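Local coordinates for protein proline dipeptidase (Streptococcus agalactiae, PDB 3OOO) that probably hydrolyses dipeptides that end in proline as a manganese-dependent M24B-family peptidase, of which this chain is the N-terminal creatinase/prolidase domain, at residues Ser23-Thr27 with Glu101-Leu105; Ser96-Phe102 with Gly119-Thr125. All coordinates share one frame; numbering follows the deposited sequence.

Interaction 1. Residues Ser23-Thr27 with Glu101-Leu105; sequences SDPVT and EFDNL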
loop_
_atom_site.group_PDB
_atom_site.type_symbol
_atom_site.label_atom_id
_atom_site.label_comp_id
_atom_site.label_asym_id
_atom_site.label_seq_id
_atom_site.Cartn_x
_atom_site.Cartn_y
_atom_site.Cartn_z
ATOM N N SER A 23 -9.007 -6.686 0.043
ATOM C CA SER A 23 -8.466 -6.223 1.321
ATOM C C SER A 23 -9.080 -4.906 1.791
ATOM O O SER A 23 -8.999 -4.574 2.970
ATOM C CB SER A 23 -6.946 -6.079 1.219
ATOM O OG SER A 23 -6.580 -5.191 0.176
ATOM N N ASP A 24 -9.662 -4.147 0.868
ATOM C CA ASP A 24 -10.243 -2.849 1.202
ATOM C C ASP A 24 -11.519 -3.076 2.022
ATOM O O ASP A 24 -12.439 -3.738 1.545
ATOM C CB ASP A 24 -10.534 -2.081 -0.099
ATOM C CG ASP A 24 -10.962 -0.638 0.129
ATOM O OD1 ASP A 24 -11.633 -0.332 1.132
ATOM O OD2 ASP A 24 -10.637 0.207 -0.735
ATOM N N PRO A 25 -11.575 -2.541 3.263
ATOM C CA PRO A 25 -12.765 -2.707 4.103
ATOM C C PRO A 25 -14.059 -2.290 3.397
ATOM O O PRO A 25 -15.094 -2.923 3.578
ATOM C CB PRO A 25 -12.479 -1.785 5.296
ATOM C CG PRO A 25 -10.992 -1.769 5.393
ATOM C CD PRO A 25 -10.513 -1.794 3.962
ATOM N N VAL A 26 -13.984 -1.247 2.578
ATOM C CA VAL A 26 -15.143 -0.780 1.820
ATOM C C VAL A 26 -15.562 -1.814 0.766
ATOM O O VAL A 26 -16.749 -2.124 0.628
ATOM C CB VAL A 26 -14.868 0.604 1.181
ATOM C CG1 VAL A 26 -16.026 1.044 0.297
ATOM C CG2 VAL A 26 -14.605 1.643 2.267
ATOM N N THR A 27 -14.581 -2.358 0.047
ATOM C CA THR A 27 -14.836 -3.372 -0.973
ATOM C C THR A 27 -15.403 -4.644 -0.352
ATOM O O THR A 27 -16.393 -5.195 -0.833
ATOM C CB THR A 27 -13.559 -3.713 -1.764
ATOM O OG1 THR A 27 -12.998 -2.509 -2.310
ATOM C CG2 THR A 27 -13.875 -4.684 -2.900
ATOM N N GLU A 101 -6.164 -5.662 -4.755
ATOM C CA GLU A 101 -6.566 -4.257 -4.760
ATOM C C GLU A 101 -5.373 -3.340 -4.545
ATOM O O GLU A 101 -5.102 -2.906 -3.427
ATOM C CB GLU A 101 -7.632 -3.991 -3.699
ATOM C CG GLU A 101 -8.909 -4.765 -3.904
ATOM C CD GLU A 101 -9.982 -4.297 -2.963
ATOM O OE1 GLU A 101 -10.119 -4.902 -1.879
ATOM O OE2 GLU A 101 -10.670 -3.303 -3.297
ATOM N N PHE A 102 -4.679 -3.036 -5.636
ATOM C CA PHE A 102 -3.445 -2.257 -5.573
ATOM C C PHE A 102 -3.635 -0.838 -5.021
ATOM O O PHE A 102 -2.695 -0.268 -4.474
ATOM C CB PHE A 102 -2.777 -2.231 -6.951
ATOM C CG PHE A 102 -1.967 -3.470 -7.270
ATOM C CD1 PHE A 102 -2.048 -4.622 -6.481
ATOM C CD2 PHE A 102 -1.136 -3.490 -8.391
ATOM C CE1 PHE A 102 -1.299 -5.761 -6.790
ATOM C CE2 PHE A 102 -0.384 -4.622 -8.707
ATOM C CZ PHE A 102 -0.463 -5.760 -7.909
ATOM N N ASP A 103 -4.844 -0.286 -5.147
ATOM C CA ASP A 103 -5.152 1.049 -4.603
ATOM C C ASP A 103 -5.343 1.073 -3.083
ATOM O O ASP A 103 -5.392 2.154 -2.476
ATOM C CB ASP A 103 -6.403 1.644 -5.268
ATOM C CG ASP A 103 -6.184 2.022 -6.724
ATOM O OD1 ASP A 103 -5.020 2.172 -7.160
ATOM O OD2 ASP A 103 -7.199 2.186 -7.438
ATOM N N ASN A 104 -5.487 -0.105 -2.476
ATOM C CA ASN A 104 -5.722 -0.219 -1.031
ATOM C C ASN A 104 -4.594 -0.946 -0.323
ATOM O O ASN A 104 -4.149 -0.536 0.752
ATOM C CB ASN A 104 -7.041 -0.950 -0.750
ATOM C CG ASN A 104 -7.184 -1.367 0.713
ATOM O OD1 ASN A 104 -6.884 -2.508 1.083
ATOM N ND2 ASN A 104 -7.634 -0.438 1.552
ATOM N N LEU A 105 -4.151 -2.039 -0.932
ATOM C CA LEU A 105 -3.185 -2.924 -0.313
ATOM C C LEU A 105 -1.857 -2.210 -0.131
ATOM O O LEU A 105 -1.283 -1.720 -1.104
ATOM C CB LEU A 105 -3.005 -4.149 -1.202
ATOM C CG LEU A 105 -2.218 -5.351 -0.692
ATOM C CD1 LEU A 105 -2.967 -6.062 0.423
ATOM C CD2 LEU A 105 -1.960 -6.300 -1.855
HETATM O O HOH W 1 -5.997 -6.762 -2.093
HETATM O O HOH W 2 -8.275 2.223 0.467
#
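S23 gives its backbone N to E101 OE1 (2.8 Å) at the point where the chain leaves strand 19-22 and turns into helix 25-32, in the creatinase/prolidase N-terminal domain. The facing loop, 101-105, follows the neighbouring parallel strand 97-100, so the contact ties together two loops at the C-terminal ends of adjacent strands. With OG between the backbone N and the carbonyl carbon (chi1 57°), S23 points its hydroxyl at N104 OD1 (2.8 Å), meeting that oxygen in the amide plane on a lone pair. A water also donates to S23 OG and accepts from E101 N, adding a water bridge between the two segments, while L105 CD1 lies against the hydroxyl.

D24 is the N-cap of helix 25-32: its OD1 accepts from V26 N (2.9 Å). Its own N reaches E101 OE1 at 2.9 Å in a nearly straight bond, coming from above the carboxylate plane, whereas S23 N uses the anti lone pair of the same oxygen. The D24 carboxylate stacks on the N104 amide with the two planes 21° apart, D24 CG lying 3.6 Å from N104 ND2. A second water accepts from N104 ND2 and donates weakly to D24 OD2. P25 follows with only a light touch of its CD on the same amide nitrogen.

T27, in the first turn of the helix, meets the E101 side chain coming from the opposite direction. Three donors thus hold the buried carboxylate and fix its rotation, which would probably favour the charged form despite D24 OD2 lying 4.3 Å from E101 OE2. The last of these donors, T27 OG1, approaches the syn lone pair of E101 OE2 at 2.7 Å.

Interaction 2. Residues Ser96-Phe102 with Gly119-Thr125; sequences SKVLAEF and GHFENLT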
loop_
_atom_site.group_PDB
_atom_site.type_symbol
_atom_site.label_atom_id
_atom_site.label_comp_id
_atom_site.label_asym_id
_atom_site.label_seq_id
_atom_site.Cartn_x
_atom_site.Cartn_y
_atom_site.Cartn_z
ATOM N N SER A 96 -1.058 -18.786 -10.926
ATOM C CA SER A 96 -0.179 -18.135 -11.878
ATOM C C SER A 96 -0.431 -16.636 -11.867
ATOM O O SER A 96 0.504 -15.846 -11.994
ATOM C CB SER A 96 -0.384 -18.702 -13.284
ATOM O OG SER A 96 -1.685 -18.418 -13.773
ATOM N N LYS A 97 -1.701 -16.257 -11.726
ATOM C CA LYS A 97 -2.094 -14.854 -11.696
ATOM C C LYS A 97 -3.091 -14.604 -10.569
ATOM O O LYS A 97 -4.120 -15.275 -10.467
ATOM C CB LYS A 97 -2.670 -14.408 -13.048
ATOM C CG LYS A 97 -2.901 -12.897 -13.153
ATOM C CD LYS A 97 -3.214 -12.438 -14.578
ATOM C CE LYS A 97 -4.710 -12.450 -14.866
ATOM N NZ LYS A 97 -5.029 -11.878 -16.205
ATOM N N VAL A 98 -2.767 -13.633 -9.721
ATOM C CA VAL A 98 -3.638 -13.253 -8.613
ATOM C C VAL A 98 -4.038 -11.792 -8.784
ATOM O O VAL A 98 -3.181 -10.926 -8.996
ATOM C CB VAL A 98 -2.937 -13.436 -7.240
ATOM C CG1 VAL A 98 -3.886 -13.077 -6.103
ATOM C CG2 VAL A 98 -2.420 -14.862 -7.067
ATOM N N LEU A 99 -5.337 -11.522 -8.711
ATOM C CA LEU A 99 -5.829 -10.146 -8.716
ATOM C C LEU A 99 -5.882 -9.628 -7.284
ATOM O O LEU A 99 -6.314 -10.341 -6.384
ATOM C CB LEU A 99 -7.208 -10.057 -9.378
ATOM C CG LEU A 99 -7.375 -10.597 -10.804
ATOM C CD1 LEU A 99 -8.789 -10.347 -11.289
ATOM C CD2 LEU A 99 -6.376 -9.980 -11.768
ATOM N N ALA A 100 -5.421 -8.398 -7.076
ATOM C CA ALA A 100 -5.468 -7.775 -5.753
ATOM C C ALA A 100 -5.817 -6.296 -5.876
ATOM O O ALA A 100 -5.782 -5.744 -6.974
ATOM C CB ALA A 100 -4.146 -7.967 -5.024
ATOM N N GLU A 101 -6.164 -5.662 -4.755
ATOM C CA GLU A 101 -6.566 -4.257 -4.760
ATOM C C GLU A 101 -5.373 -3.340 -4.545
ATOM O O GLU A 101 -5.102 -2.906 -3.427
ATOM C CB GLU A 101 -7.632 -3.991 -3.699
ATOM C CG GLU A 101 -8.909 -4.765 -3.904
ATOM C CD GLU A 101 -9.982 -4.297 -2.963
ATOM O OE1 GLU A 101 -10.119 -4.902 -1.879
ATOM O OE2 GLU A 101 -10.670 -3.303 -3.297
ATOM N N PHE A 102 -4.679 -3.036 -5.636
ATOM C CA PHE A 102 -3.445 -2.257 -5.573
ATOM C C PHE A 102 -3.635 -0.838 -5.021
ATOM O O PHE A 102 -2.695 -0.268 -4.474
ATOM C CB PHE A 102 -2.777 -2.231 -6.951
ATOM C CG PHE A 102 -1.967 -3.470 -7.270
ATOM C CD1 PHE A 102 -2.048 -4.622 -6.481
ATOM C CD2 PHE A 102 -1.136 -3.490 -8.391
ATOM C CE1 PHE A 102 -1.299 -5.761 -6.790
ATOM C CE2 PHE A 102 -0.384 -4.622 -8.707
ATOM C CZ PHE A 102 -0.463 -5.760 -7.909
ATOM N N GLY A 119 2.962 -16.440 -7.648
ATOM C CA GLY A 119 2.323 -16.089 -8.906
ATOM C C GLY A 119 2.509 -14.614 -9.167
ATOM O O GLY A 119 3.026 -13.885 -8.315
ATOM N N HIS A 120 2.095 -14.172 -10.347
ATOM C CA HIS A 120 2.148 -12.760 -10.679
ATOM C C HIS A 120 0.903 -12.059 -10.148
ATOM O O HIS A 120 -0.223 -12.482 -10.409
ATOM C CB HIS A 120 2.279 -12.559 -12.191
ATOM C CG HIS A 120 2.303 -11.119 -12.607
ATOM N ND1 HIS A 120 3.311 -10.254 -12.236
ATOM C CD2 HIS A 120 1.441 -10.393 -13.358
ATOM C CE1 HIS A 120 3.067 -9.057 -12.740
ATOM N NE2 HIS A 120 1.941 -9.116 -13.428
ATOM N N PHE A 121 1.118 -10.990 -9.391
ATOM C CA PHE A 121 0.024 -10.175 -8.895
ATOM C C PHE A 121 -0.230 -9.004 -9.820
ATOM O O PHE A 121 0.710 -8.345 -10.282
ATOM C CB PHE A 121 0.342 -9.630 -7.502
ATOM C CG PHE A 121 0.189 -10.635 -6.398
ATOM C CD1 PHE A 121 -0.898 -10.566 -5.528
ATOM C CD2 PHE A 121 1.139 -11.631 -6.206
ATOM C CE1 PHE A 121 -1.039 -11.487 -4.494
ATOM C CE2 PHE A 121 1.005 -12.558 -5.176
ATOM C CZ PHE A 121 -0.089 -12.483 -4.317
ATOM N N GLU A 122 -1.503 -8.738 -10.085
ATOM C CA GLU A 122 -1.885 -7.507 -10.760
ATOM C C GLU A 122 -3.116 -6.885 -10.115
ATOM O O GLU A 122 -3.827 -7.538 -9.338
ATOM C CB GLU A 122 -2.070 -7.715 -12.268
ATOM C CG GLU A 122 -3.154 -8.685 -12.675
ATOM C CD GLU A 122 -3.216 -8.872 -14.183
ATOM O OE1 GLU A 122 -2.169 -9.189 -14.792
ATOM O OE2 GLU A 122 -4.310 -8.704 -14.760
ATOM N N ASN A 123 -3.355 -5.617 -10.436
ATOM C CA ASN A 123 -4.505 -4.892 -9.924
ATOM C C ASN A 123 -5.802 -5.485 -10.457
ATOM O O ASN A 123 -5.802 -6.181 -11.481
ATOM C CB ASN A 123 -4.407 -3.409 -10.299
ATOM C CG ASN A 123 -5.431 -2.549 -9.583
ATOM O OD1 ASN A 123 -5.777 -2.794 -8.426
ATOM N ND2 ASN A 123 -5.924 -1.530 -10.275
ATOM N N LEU A 124 -6.895 -5.211 -9.749
ATOM C CA LEU A 124 -8.225 -5.593 -10.200
ATOM C C LEU A 124 -8.437 -5.145 -11.641
ATOM O O LEU A 124 -7.937 -4.096 -12.064
ATOM C CB LEU A 124 -9.300 -4.962 -9.315
ATOM C CG LEU A 124 -9.279 -5.220 -7.808
ATOM C CD1 LEU A 124 -10.474 -4.509 -7.179
ATOM C CD2 LEU A 124 -9.292 -6.706 -7.469
ATOM N N THR A 125 -9.175 -5.957 -12.387
ATOM C CA THR A 125 -9.548 -5.639 -13.753
ATOM C C THR A 125 -10.605 -4.533 -13.748
ATOM O O THR A 125 -11.268 -4.316 -12.731
ATOM C CB THR A 125 -10.139 -6.872 -14.443
ATOM O OG1 THR A 125 -11.195 -7.394 -13.629
ATOM C CG2 THR A 125 -9.075 -7.937 -14.646
#
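V98 and F121 sit side by side on neighbouring parallel strands, 97-100 and 120-123, the two strands of a beta-alpha-beta unit whose helix is 107-116. Backbone bonds alternate from H120 N to S96 O through A100 N to E122 O, and the strand directions diverge by 33°. Beyond them L124 N makes a weak bond to A100 O.

On the face that carries V98, the valine's CB rests over the F121 ring, 4.0 Å from its centroid in a CH-pi contact, and CG1 comes down on CE1 near the rim. A100 CB meets the edge of the same ring, so the phenyl fits against a step made by these two residues; L113 and Q114 of helix 107-116 also pack on it.

The other face is ridged by K97, L99 and E122. L99 CD2 nestles against E122 CG (3.6 Å), and the aliphatic part of K97 lies across the glutamate's end, CD 3.4 Å from OE1. K97 bends at its third torsion, and NZ forms a long salt bridge with E122 OE2 (3.6 Å).

Past the strand ends, L124 CD1 packs on E101 CG (3.6 Å). The F102 ring lies against the 122-123 peptide, with E122 C and N123 N over one face, and its CZ meets F121 CB edge-on. N123 slides past F102 in the opposite direction, its amide 19° from the ring plane, and with CG anti to its backbone N (chi1 -169°) its OD1 accepts from F102 N at 3.0 Å.

The centres of interactions 1 and 2 lie about 12 Å apart, and the two contacts share E101 and F102. Along the chain 23-27 of interaction 1 comes first; strand 97-100 then enters interaction 2, the loop after it closes interaction 1 on 23-27, and helix 107-116 leads to strand 120-123, the second half of interaction 2. In the mixed six-stranded sheet strand 97-100, next to the edge, is flanked by 19-22 and by 120-123, the outermost strand at that end within this chain. E101 turns its carboxylate to the 23-27 turn and its aliphatic part to L124, linking both neighbours. F102 and L105 also make backbone hydrogen bonds to the second subunit, so this loop joins the sheet to the dimer interface.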